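Local coordinates for protein Rik1-associated factor 1 (Schizosaccharomyces pombe, PDB 4O9D) that serves in the Clr4 methyltransferase complex, which ubiquitylates and methylates histone H3 and so contributes to the establishment of heterochromatin, at residues N27-D32 with G401-Y406; S289-T294 with V304-K309; S380-G385 with L394-V399. One frame throughout, in Å; residues are numbered along the deposited sequence.

The chain is the beta-propeller part of the protein, and the three contacts illustrate how such a ring is built and closed. Contacts 2 and 3 each join neighbouring strands of a hairpin, in blades that carry WD repeats 2 and 4; their centres lie 26 Å apart, with nearest atoms about 12 Å apart. Contact 1 brings a loop from the start of the chain onto contact 3's blade, and these two centres are only 8 Å apart. There the backbone pair Asn-404 N and Val-396 O, at 2.8 Å, probably hydrogen-bonds between adjacent strands. Contact 2 lies away from this closure, its centre 34 Å from that of contact 1.

Contact 1 (N27-D32 with G401-Y406); sequences NETSGD and GDVNMY
Asn-27 and Thr-29 close around the carbonyl end of Gly-401, at the place where a strand from the N-terminal end completes a propeller blade made of later strands. Strand 21-26 forms the outer edge of the sheet that also holds strands 382-387, 393-398 and 403-407, the Velcro closure well known from WD40 propellers, and segment 27-32 is the loop that leaves this borrowed strand. With CG of Asn-27 anti to its backbone N (chi1 -174°), the amide lies against the Gly-401 peptide, and Asn-27 CG comes to 3.5 Å from Gly-401 O. Asn-27 ND2 reaches OD1 of Asp-402 at 3.3 Å, with the amide and carboxylate planes turned 85° apart; the position of that oxygen is less certain, so this bond is only tentative. A firmer partner for ND2 is the carbonyl O of Gly-400. Thr-29 OG1 adds a weak hydrogen bond to Gly-401 O at 3.4 Å.

Farther along the loop, Gly-31 O packs on Gly-401 CA at 3.5 Å. The positive phi of Gly-401, 96°, suits glycine; separately, the absence of a CB, which would point at the loop, lets Asn-27 and Thr-29 come close. Asp-32 OD1 lies 3.8 Å from Gly-401 N, but its hydrogen bond goes to the N of Gly-400, so Asn-27 and Asp-32 hold Gly-400 by its O and N. The second shell steadies the two partners: backbone bonds tie Asp-32 to Thr-50 and Val-403 to Phe-26, while Ser-30 O accepts from Ser-49 OG in the next blade. Within the loop, a weak bond from Thr-29 N to Asn-27 OD1, 3.4 Å long, may help to orient the Asn-27 amide.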
loop_
_atom_site.group_PDB
_atom_site.type_symbol
_atom_site.label_atom_id
_atom_site.label_comp_id
_atom_site.label_asym_id
_atom_site.label_seq_id
_atom_site.Cartn_x
_atom_site.Cartn_y
_atom_site.Cartn_z
ATOM N N ASN A 27 -8.044 8.651 17.194
ATOM C CA ASN A 27 -6.738 9.316 17.240
ATOM C C ASN A 27 -6.075 9.084 18.591
ATOM O O ASN A 27 -6.139 9.940 19.473
ATOM C CB ASN A 27 -6.842 10.838 17.016
ATOM C CG ASN A 27 -5.453 11.519 16.907
ATOM O OD1 ASN A 27 -4.443 10.976 17.374
ATOM N ND2 ASN A 27 -5.405 12.696 16.282
ATOM N N GLU A 28 -5.464 7.920 18.756
ATOM C CA GLU A 28 -4.617 7.638 19.911
ATOM C C GLU A 28 -3.254 7.492 19.338
ATOM O O GLU A 28 -2.320 6.989 19.969
ATOM C CB GLU A 28 -5.023 6.329 20.561
ATOM C CG GLU A 28 -6.425 6.396 21.107
ATOM C CD GLU A 28 -6.604 7.591 22.015
ATOM O OE1 GLU A 28 -5.665 7.873 22.798
ATOM O OE2 GLU A 28 -7.667 8.252 21.929
ATOM N N THR A 29 -3.166 7.956 18.105
ATOM C CA THR A 29 -2.102 7.584 17.226
ATOM C C THR A 29 -0.867 8.361 17.554
ATOM O O THR A 29 -0.878 9.598 17.554
ATOM C CB THR A 29 -2.496 7.852 15.771
ATOM O OG1 THR A 29 -3.528 6.938 15.389
ATOM C CG2 THR A 29 -1.302 7.687 14.854
ATOM N N SER A 30 0.190 7.618 17.865
ATOM C CA SER A 30 1.531 8.155 17.808
ATOM C C SER A 30 1.942 8.079 16.341
ATOM O O SER A 30 1.985 6.988 15.762
ATOM C CB SER A 30 2.473 7.336 18.687
ATOM O OG SER A 30 2.425 5.959 18.358
ATOM N N GLY A 31 2.191 9.240 15.736
ATOM C CA GLY A 31 2.565 9.312 14.334
ATOM C C GLY A 31 1.393 9.525 13.377
ATOM O O GLY A 31 0.273 9.845 13.779
ATOM N N ASP A 32 1.676 9.346 12.093
ATOM C CA ASP A 32 0.671 9.432 11.065
ATOM C C ASP A 32 0.301 8.033 10.632
ATOM O O ASP A 32 1.176 7.222 10.387
ATOM C CB ASP A 32 1.228 10.196 9.861
ATOM C CG ASP A 32 1.398 11.679 10.134
ATOM O OD1 ASP A 32 0.697 12.200 11.021
ATOM O OD2 ASP A 32 2.236 12.317 9.453
ATOM N N GLY A 401 -2.498 12.172 13.028
ATOM C CA GLY A 401 -3.054 11.005 13.682
ATOM C C GLY A 401 -4.538 10.729 13.516
ATOM O O GLY A 401 -5.008 9.697 14.002
ATOM N N ASP A 402 -5.290 11.608 12.851
ATOM C CA ASP A 402 -6.714 11.343 12.652
ATOM C C ASP A 402 -6.933 10.139 11.755
ATOM O O ASP A 402 -6.325 10.025 10.704
ATOM C CB ASP A 402 -7.442 12.549 12.044
ATOM C CG ASP A 402 -7.867 13.564 13.103
ATOM O OD1 ASP A 402 -7.940 13.183 14.293
ATOM O OD2 ASP A 402 -8.124 14.733 12.754
ATOM N N VAL A 403 -7.829 9.261 12.175
ATOM C CA VAL A 403 -8.301 8.166 11.338
ATOM C C VAL A 403 -9.829 8.163 11.299
ATOM O O VAL A 403 -10.481 7.922 12.326
ATOM C CB VAL A 403 -7.790 6.803 11.873
ATOM C CG1 VAL A 403 -8.341 5.632 11.030
ATOM C CG2 VAL A 403 -6.300 6.789 11.858
ATOM N N ASN A 404 -10.401 8.464 10.132
ATOM C CA ASN A 404 -11.846 8.392 9.956
ATOM C C ASN A 404 -12.289 7.122 9.247
ATOM O O ASN A 404 -11.771 6.783 8.183
ATOM C CB ASN A 404 -12.369 9.620 9.191
ATOM C CG ASN A 404 -12.242 10.901 9.998
ATOM O OD1 ASN A 404 -11.903 10.868 11.175
ATOM N ND2 ASN A 404 -12.522 12.028 9.370
ATOM N N MET A 405 -13.254 6.425 9.840
ATOM C CA MET A 405 -13.855 5.245 9.219
ATOM C C MET A 405 -15.306 5.494 8.785
ATOM O O MET A 405 -16.147 5.913 9.608
ATOM C CB MET A 405 -13.867 4.061 10.191
ATOM C CG MET A 405 -12.558 3.310 10.352
ATOM S SD MET A 405 -12.849 1.512 10.428
ATOM C CE MET A 405 -11.173 0.912 10.337
ATOM N N TYR A 406 -15.600 5.196 7.518
ATOM C CA TYR A 406 -16.949 5.335 6.974
ATOM C C TYR A 406 -17.509 3.952 6.684
ATOM O O TYR A 406 -16.787 3.081 6.221
ATOM C CB TYR A 406 -16.930 6.199 5.712
ATOM C CG TYR A 406 -16.288 7.541 5.950
ATOM C CD1 TYR A 406 -14.904 7.666 5.986
ATOM C CD2 TYR A 406 -17.064 8.685 6.161
ATOM C CE1 TYR A 406 -14.305 8.897 6.225
ATOM C CE2 TYR A 406 -16.479 9.910 6.394
ATOM C CZ TYR A 406 -15.106 10.011 6.425
ATOM O OH TYR A 406 -14.508 11.220 6.682
#

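Contact 2 (S289-T294 with V304-K309); sequences SGILVT and VWDSRK
The beta hairpin of strands 292-297 and 301-306 in WD repeat 2 ends its second strand with Trp-305 and Asp-306, the dipeptide after which WD repeats are named. Val-293 and Trp-305 form an antiparallel hydrogen-bonded pair, flanked by the non-hydrogen-bonded pairs Leu-292 with Asp-306 and Thr-294 with Val-304. Val-293 N bonds to Trp-305 O at 3.0 Å, and Trp-305 N returns the bond to Val-293 O at 2.8 Å.

Past the strand, Ser-307 grips one carbonyl twice. Its N meets Ile-291 O at 2.8 Å, nearly in line with the C=O bond. Its hydroxyl sits between backbone N and carbonyl carbon (chi1 58°), and from there OG gives a second bond to Ile-291 O at 2.7 Å.

Asp-306 OD1 accepts from the N of Arg-308, forming an Asx turn, and also from Arg-308 NE at 2.9 Å through its syn lone pair. Arg-308 NH1 holds the other oxygen, Asp-306 OD2, completing a side-on salt bridge. Ile-291 CG2 lies over one face of this guanidinium, 3.5 Å from Arg-308 NE.

Around the hairpin, strand 269-276 of the adjoining sheet lends Phe-274, which meets both Val-293 and the Trp-305 ring, while Leu-365, in a loop after strand 359-363, touches Leu-292 and Val-304.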
loop_
_atom_site.group_PDB
_atom_site.type_symbol
_atom_site.label_atom_id
_atom_site.label_comp_id
_atom_site.label_asym_id
_atom_site.label_seq_id
_atom_site.Cartn_x
_atom_site.Cartn_y
_atom_site.Cartn_z
ATOM N N SER A 289 -12.514 -1.031 -15.334
ATOM C CA SER A 289 -12.885 -1.346 -16.721
ATOM C C SER A 289 -11.691 -1.914 -17.491
ATOM O O SER A 289 -11.864 -2.620 -18.491
ATOM C CB SER A 289 -13.382 -0.083 -17.430
ATOM O OG SER A 289 -12.370 0.912 -17.467
ATOM N N GLY A 290 -10.483 -1.602 -17.011
ATOM C CA GLY A 290 -9.250 -2.150 -17.548
ATOM C C GLY A 290 -8.620 -1.263 -18.597
ATOM O O GLY A 290 -7.538 -1.573 -19.102
ATOM N N ILE A 291 -9.301 -0.162 -18.930
ATOM C CA ILE A 291 -8.926 0.692 -20.051
ATOM C C ILE A 291 -8.236 2.002 -19.667
ATOM O O ILE A 291 -7.543 2.597 -20.487
ATOM C CB ILE A 291 -10.168 1.081 -20.875
ATOM C CG1 ILE A 291 -10.832 -0.156 -21.459
ATOM C CG2 ILE A 291 -9.776 2.004 -22.017
ATOM C CD1 ILE A 291 -9.935 -0.944 -22.376
ATOM N N LEU A 292 -8.438 2.490 -18.447
ATOM C CA LEU A 292 -7.810 3.752 -18.077
ATOM C C LEU A 292 -6.641 3.498 -17.139
ATOM O O LEU A 292 -6.653 2.552 -16.353
ATOM C CB LEU A 292 -8.800 4.717 -17.420
ATOM C CG LEU A 292 -10.096 5.004 -18.198
ATOM C CD1 LEU A 292 -10.996 5.929 -17.400
ATOM C CD2 LEU A 292 -9.814 5.613 -19.573
ATOM N N VAL A 293 -5.672 4.401 -17.219
ATOM C CA VAL A 293 -4.477 4.376 -16.421
ATOM C C VAL A 293 -4.322 5.744 -15.768
ATOM O O VAL A 293 -4.644 6.773 -16.382
ATOM C CB VAL A 293 -3.283 4.072 -17.326
ATOM C CG1 VAL A 293 -1.983 4.245 -16.561
ATOM C CG2 VAL A 293 -3.459 2.669 -17.941
ATOM N N THR A 294 -3.868 5.762 -14.511
ATOM C CA THR A 294 -3.775 7.016 -13.758
ATOM C C THR A 294 -2.405 7.169 -13.126
ATOM O O THR A 294 -1.723 6.191 -12.871
ATOM C CB THR A 294 -4.832 7.069 -12.620
ATOM O OG1 THR A 294 -4.445 6.192 -11.541
ATOM C CG2 THR A 294 -6.190 6.672 -13.144
ATOM N N VAL A 304 -4.782 11.162 -16.116
ATOM C CA VAL A 304 -5.508 9.971 -16.562
ATOM C C VAL A 304 -5.368 9.778 -18.064
ATOM O O VAL A 304 -5.445 10.755 -18.803
ATOM C CB VAL A 304 -6.979 10.077 -16.261
ATOM C CG1 VAL A 304 -7.682 8.761 -16.658
ATOM C CG2 VAL A 304 -7.189 10.390 -14.759
ATOM N N TRP A 305 -5.179 8.521 -18.497
ATOM C CA TRP A 305 -5.027 8.178 -19.909
ATOM C C TRP A 305 -6.014 7.092 -20.287
ATOM O O TRP A 305 -6.317 6.209 -19.503
ATOM C CB TRP A 305 -3.619 7.611 -20.204
ATOM C CG TRP A 305 -2.489 8.556 -20.060
ATOM C CD1 TRP A 305 -2.007 9.410 -21.015
ATOM C CD2 TRP A 305 -1.665 8.743 -18.903
ATOM N NE1 TRP A 305 -0.946 10.120 -20.513
ATOM C CE2 TRP A 305 -0.709 9.724 -19.225
ATOM C CE3 TRP A 305 -1.642 8.172 -17.626
ATOM C CZ2 TRP A 305 0.266 10.151 -18.321
ATOM C CZ3 TRP A 305 -0.671 8.597 -16.721
ATOM C CH2 TRP A 305 0.264 9.583 -17.073
ATOM N N ASP A 306 -6.500 7.162 -21.515
ATOM C CA ASP A 306 -7.236 6.088 -22.139
ATOM C C ASP A 306 -6.198 5.242 -22.834
ATOM O O ASP A 306 -5.534 5.711 -23.752
ATOM C CB ASP A 306 -8.181 6.696 -23.185
ATOM C CG ASP A 306 -8.932 5.658 -23.995
ATOM O OD1 ASP A 306 -8.548 4.467 -24.032
ATOM O OD2 ASP A 306 -9.939 6.048 -24.604
ATOM N N SER A 307 -6.042 4.001 -22.400
ATOM C CA SER A 307 -4.918 3.182 -22.871
ATOM C C SER A 307 -4.964 2.948 -24.392
ATOM O O SER A 307 -3.970 2.565 -24.993
ATOM C CB SER A 307 -4.916 1.848 -22.147
ATOM O OG SER A 307 -6.148 1.196 -22.361
ATOM N N ARG A 308 -6.119 3.187 -25.006
ATOM C CA ARG A 308 -6.287 2.952 -26.443
ATOM C C ARG A 308 -5.875 4.172 -27.274
ATOM O O ARG A 308 -5.842 4.109 -28.505
ATOM C CB ARG A 308 -7.745 2.607 -26.738
ATOM C CG ARG A 308 -8.230 1.373 -26.003
ATOM C CD ARG A 308 -9.741 1.314 -25.997
ATOM N NE ARG A 308 -10.280 2.527 -25.397
ATOM C CZ ARG A 308 -11.570 2.797 -25.277
ATOM N NH1 ARG A 308 -11.947 3.931 -24.717
ATOM N NH2 ARG A 308 -12.480 1.939 -25.722
ATOM N N LYS A 309 -5.604 5.279 -26.581
ATOM C CA LYS A 309 -5.023 6.485 -27.166
ATOM C C LYS A 309 -4.039 7.091 -26.178
ATOM O O LYS A 309 -4.269 8.188 -25.668
ATOM C CB LYS A 309 -6.089 7.540 -27.435
ATOM C CG LYS A 309 -7.133 7.180 -28.445
ATOM C CD LYS A 309 -8.194 8.289 -28.481
ATOM C CE LYS A 309 -9.199 8.088 -29.604
ATOM N NZ LYS A 309 -10.520 8.697 -29.258
#

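Contact 3 (S380-G385 with L394-V399); sequences SAITYG and LTVCCV
Two torsions set this hairpin contact in WD repeat 4. A chi2 of -60° turns CD1 of Ile-382 onto CG1 of Val-396, 3.6 Å away, the two side chains meeting at a slant. In Thr-383, chi1 of 57° places OG1 between its backbone N and carbonyl carbon and leaves CG2 anti to the latter; CG2 then packs 3.7 Å from CG2 of Val-399, the side chains crossing at about a right angle.

The strands pair through a beta bulge. Ile-382 stands across from Cys-398, whereas Thr-383 and Tyr-384 both lie opposite Cys-397, which shifts the register by one. The irregularity shows around Cys-397 O: Thr-383 N reaches it at 2.8 Å from 40° above the carbonyl plane, while Ile-382 CA makes a CA-H...O contact with the same oxygen. Cys-397 N bonds to Tyr-384 O at 2.9 Å, closing the bulge, and beyond Ile-382 the bond from Val-399 N to Ala-381 O (2.8 Å) runs nearly in line with the carbonyl. At the other end, Gly-385 CA approaches Thr-395 O at 3.1 Å.

Strand 33-38 of the next sheet covers part of this surface. The chemistry is thus divided: backbone bonds hold the strands through the bulge, side chains meet largely by apolar packing, and the Thr-383 hydroxyl, bonded to Thr-33 O, ties one blade to its neighbour.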
loop_
_atom_site.group_PDB
_atom_site.type_symbol
_atom_site.label_atom_id
_atom_site.label_comp_id
_atom_site.label_asym_id
_atom_site.label_seq_id
_atom_site.Cartn_x
_atom_site.Cartn_y
_atom_site.Cartn_z
ATOM N N SER A 380 -6.317 17.953 8.032
ATOM C CA SER A 380 -5.002 18.243 7.482
ATOM C C SER A 380 -4.751 17.371 6.228
ATOM O O SER A 380 -5.628 16.612 5.816
ATOM C CB SER A 380 -3.943 17.994 8.569
ATOM O OG SER A 380 -2.654 18.422 8.157
ATOM N N ALA A 381 -3.575 17.488 5.623
ATOM C CA ALA A 381 -3.202 16.644 4.471
ATOM C C ALA A 381 -3.483 15.144 4.692
ATOM O O ALA A 381 -3.188 14.597 5.745
ATOM C CB ALA A 381 -1.716 16.845 4.117
ATOM N N ILE A 382 -4.057 14.498 3.685
ATOM C CA ILE A 382 -4.362 13.074 3.729
ATOM C C ILE A 382 -3.080 12.255 3.693
ATOM O O ILE A 382 -2.188 12.526 2.888
ATOM C CB ILE A 382 -5.238 12.685 2.510
ATOM C CG1 ILE A 382 -6.586 13.412 2.564
ATOM C CG2 ILE A 382 -5.444 11.177 2.436
ATOM C CD1 ILE A 382 -7.384 13.089 3.817
ATOM N N THR A 383 -2.972 11.248 4.548
ATOM C CA THR A 383 -1.784 10.375 4.511
ATOM C C THR A 383 -2.059 8.969 3.958
ATOM O O THR A 383 -1.133 8.288 3.507
ATOM C CB THR A 383 -1.096 10.237 5.896
ATOM O OG1 THR A 383 -2.025 9.742 6.867
ATOM C CG2 THR A 383 -0.537 11.572 6.357
ATOM N N TYR A 384 -3.324 8.541 3.984
ATOM C CA TYR A 384 -3.714 7.215 3.466
ATOM C C TYR A 384 -5.211 7.146 3.288
ATOM O O TYR A 384 -5.939 7.819 3.997
ATOM C CB TYR A 384 -3.317 6.096 4.446
ATOM C CG TYR A 384 -3.635 4.719 3.896
ATOM C CD1 TYR A 384 -2.714 4.064 3.089
ATOM C CD2 TYR A 384 -4.849 4.103 4.139
ATOM C CE1 TYR A 384 -2.969 2.826 2.553
ATOM C CE2 TYR A 384 -5.126 2.832 3.585
ATOM C CZ TYR A 384 -4.163 2.210 2.801
ATOM O OH TYR A 384 -4.349 0.975 2.218
ATOM N N GLY A 385 -5.679 6.322 2.357
ATOM C CA GLY A 385 -7.097 6.035 2.243
ATOM C C GLY A 385 -7.308 4.720 1.514
ATOM O O GLY A 385 -6.628 4.436 0.535
ATOM N N LEU A 394 -14.679 2.437 4.160
ATOM C CA LEU A 394 -13.634 3.325 3.662
ATOM C C LEU A 394 -12.930 3.982 4.870
ATOM O O LEU A 394 -13.580 4.451 5.808
ATOM C CB LEU A 394 -14.227 4.374 2.706
ATOM C CG LEU A 394 -13.256 5.466 2.253
ATOM C CD1 LEU A 394 -12.103 4.884 1.396
ATOM C CD2 LEU A 394 -14.002 6.584 1.475
ATOM N N THR A 395 -11.604 3.967 4.871
ATOM C CA THR A 395 -10.846 4.502 5.980
ATOM C C THR A 395 -9.945 5.576 5.399
ATOM O O THR A 395 -9.255 5.330 4.412
ATOM C CB THR A 395 -9.990 3.373 6.690
ATOM O OG1 THR A 395 -10.849 2.342 7.194
ATOM C CG2 THR A 395 -9.229 3.957 7.846
ATOM N N VAL A 396 -9.956 6.766 6.001
ATOM C CA VAL A 396 -9.165 7.877 5.523
ATOM C C VAL A 396 -8.390 8.484 6.687
ATOM O O VAL A 396 -8.942 8.674 7.759
ATOM C CB VAL A 396 -10.091 8.942 4.869
ATOM C CG1 VAL A 396 -9.298 10.124 4.358
ATOM C CG2 VAL A 396 -10.881 8.289 3.742
ATOM N N CYS A 397 -7.103 8.765 6.478
ATOM C CA CYS A 397 -6.226 9.267 7.552
ATOM C C CYS A 397 -5.543 10.568 7.143
ATOM O O CYS A 397 -5.320 10.807 5.955
ATOM C CB CYS A 397 -5.136 8.253 7.863
ATOM S SG CYS A 397 -5.645 6.524 7.897
ATOM N N CYS A 398 -5.165 11.396 8.114
ATOM C CA CYS A 398 -4.504 12.662 7.779
ATOM C C CYS A 398 -3.350 12.952 8.718
ATOM O O CYS A 398 -3.172 12.279 9.722
ATOM C CB CYS A 398 -5.503 13.828 7.767
ATOM S SG CYS A 398 -6.212 14.284 9.390
ATOM N N VAL A 399 -2.534 13.932 8.356
ATOM C CA VAL A 399 -1.411 14.309 9.179
ATOM C C VAL A 399 -1.888 14.658 10.582
ATOM O O VAL A 399 -2.838 15.402 10.731
ATOM C CB VAL A 399 -0.675 15.510 8.586
ATOM C CG1 VAL A 399 0.383 16.009 9.557
ATOM C CG2 VAL A 399 -0.045 15.118 7.245
#